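Local atomic coordinates of thylakoid lumenal 15 kDa protein 1, chloroplastic (Arabidopsis thaliana, PDB entry 3N90), a protein that is of unknown function but belongs to the pentapeptide repeat proteins and resides in the chloroplast thylakoid lumen. Residues Q26-Q31 and K44-L49. The protein carries 2 engineered substitutions. Sequence-based numbering, arbitrary orientation.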
# COMPACT_ATOMS: atom_id res chain seq x y z
N GLN A 26 -3.22 -8.52 10.57
CA GLN A 26 -3.10 -9.89 10.13
C GLN A 26 -1.84 -10.16 9.36
O GLN A 26 -1.28 -9.26 8.73
CB GLN A 26 -4.32 -10.28 9.32
CG GLN A 26 -5.58 -10.04 10.14
CD GLN A 26 -6.76 -10.71 9.56
OE1 GLN A 26 -7.88 -10.54 10.04
NE2 GLN A 26 -6.54 -11.47 8.51
N THR A 27 -1.39 -11.42 9.43
CA THR A 27 -0.25 -11.86 8.66
C THR A 27 -0.73 -12.28 7.30
O THR A 27 -1.46 -13.28 7.15
CB THR A 27 0.47 -13.03 9.35
OG1 THR A 27 0.83 -12.60 10.65
CG2 THR A 27 1.73 -13.40 8.61
N LEU A 28 -0.36 -11.47 6.29
CA LEU A 28 -0.76 -11.67 4.91
C LEU A 28 0.44 -11.62 3.95
O LEU A 28 0.37 -11.03 2.87
CB LEU A 28 -1.81 -10.62 4.51
CG LEU A 28 -3.04 -10.58 5.45
CD1 LEU A 28 -3.73 -9.24 5.35
CD2 LEU A 28 -3.96 -11.71 5.12
N ILE A 29 1.51 -12.28 4.33
CA ILE A 29 2.72 -12.30 3.53
C ILE A 29 2.41 -12.93 2.18
O ILE A 29 1.91 -14.05 2.11
CB ILE A 29 3.82 -13.05 4.29
CG1 ILE A 29 4.22 -12.24 5.55
CG2 ILE A 29 4.98 -13.40 3.35
CD1 ILE A 29 5.26 -12.96 6.48
N ARG A 30 2.69 -12.21 1.10
CA ARG A 30 2.47 -12.72 -0.25
C ARG A 30 1.02 -13.15 -0.55
O ARG A 30 0.78 -13.91 -1.46
CB ARG A 30 3.48 -13.85 -0.57
CG ARG A 30 4.92 -13.28 -0.64
CD ARG A 30 5.92 -14.42 -0.72
NE ARG A 30 7.29 -13.94 -0.90
CZ ARG A 30 8.37 -14.55 -0.43
NH1 ARG A 30 8.24 -15.66 0.30
NH2 ARG A 30 9.58 -14.05 -0.69
N GLN A 31 0.09 -12.58 0.21
CA GLN A 31 -1.34 -12.72 -0.08
C GLN A 31 -1.65 -12.14 -1.48
O GLN A 31 -1.12 -11.07 -1.87
CB GLN A 31 -2.16 -12.00 0.97
CG GLN A 31 -3.61 -12.53 1.04
CD GLN A 31 -3.69 -13.97 1.52
OE1 GLN A 31 -2.92 -14.39 2.40
NE2 GLN A 31 -4.64 -14.74 0.95
N LYS A 44 -4.71 -1.91 8.63
CA LYS A 44 -3.81 -1.18 9.54
C LYS A 44 -2.87 -2.14 10.25
O LYS A 44 -3.32 -3.13 10.82
CB LYS A 44 -4.62 -0.36 10.56
CG LYS A 44 -3.74 0.38 11.57
CD LYS A 44 -4.56 1.43 12.32
CE LYS A 44 -3.63 2.34 13.10
NZ LYS A 44 -4.38 3.46 13.72
N GLY A 45 -1.57 -1.89 10.17
CA GLY A 45 -0.54 -2.76 10.79
C GLY A 45 -0.47 -4.18 10.28
O GLY A 45 0.14 -5.05 10.93
N ALA A 46 -1.09 -4.45 9.13
CA ALA A 46 -1.00 -5.77 8.54
C ALA A 46 0.43 -6.04 8.03
O ALA A 46 1.19 -5.12 7.72
CB ALA A 46 -2.00 -5.94 7.42
N LYS A 47 0.78 -7.32 7.96
CA LYS A 47 2.07 -7.71 7.43
C LYS A 47 1.83 -8.24 6.02
O LYS A 47 1.25 -9.32 5.80
CB LYS A 47 2.81 -8.72 8.32
CG LYS A 47 2.95 -8.33 9.78
CD LYS A 47 3.58 -6.94 9.99
CE LYS A 47 3.83 -6.65 11.49
NZ LYS A 47 4.91 -5.61 11.64
N LEU A 48 2.23 -7.42 5.04
CA LEU A 48 1.90 -7.68 3.65
C LEU A 48 3.17 -7.74 2.76
O LEU A 48 3.14 -7.37 1.57
CB LEU A 48 0.97 -6.57 3.13
CG LEU A 48 -0.49 -6.65 3.61
CD1 LEU A 48 -1.16 -5.30 3.72
CD2 LEU A 48 -1.22 -7.56 2.62
N LEU A 49 4.27 -8.21 3.34
CA LEU A 49 5.46 -8.36 2.55
C LEU A 49 5.17 -9.16 1.28
O LEU A 49 4.64 -10.27 1.35
CB LEU A 49 6.58 -9.03 3.37
CG LEU A 49 7.89 -9.28 2.60
CD1 LEU A 49 9.07 -9.03 3.55
CD2 LEU A 49 7.97 -10.66 1.91
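Gln26-Arg30 and Ala46-Leu49 are matching parts of two successive coils in the right-handed quadrilateral beta helix of this pentapeptide repeat protein, running in nearly the same direction, 19° apart. Three backbone hydrogen bonds join the coils. The N-H of Lys47 points at Gln26 O, N to O 2.9 Å and almost straight at 171°, and Lys47 O accepts from Leu28 N at 2.7 Å, this donor lying in the carbonyl plane; the two bonds make a single parallel bridge between Thr27 and Lys47. Further on, Arg30 N reaches Leu49 O at 2.8 Å, with Ile29 CA close to the same oxygen. Arg30, with phi 58°, is the third residue of the type II turn from Leu28 to Gln31, closed by Gln31 N on Leu28 O.

Inside the helix, Leu28 and Leu48 lie side by side and point the same way. With CG anti to the carbonyl carbon in both, the two side chains leave their backbones alike, and Leu48 CD2 lies 3.6 Å from Leu28 CB. Ala46 CB borders this pair, 4.3 Å from Leu28 CD1. The stack continues in both directions: Leu28 touches Tyr8, and Leu48 rests on Leu68 of the next coil.

On the outer side, Ile29 CG2 faces Leu49 CD2 at 4.3 Å. That same leucine methyl lies over one face of the Arg30 guanidinium, whose chain runs extended from CG to NE, while Arg30 CG passes 3.6 Å from Leu49 O.

The backbones of Ala46 and Leu48 hydrogen-bond with Asp67 of the following coil. Polar backbone groups are thus shared out between the coils on either side, while Leu28 and Leu48, with Ala46 beside them, line the interior with apolar contacts.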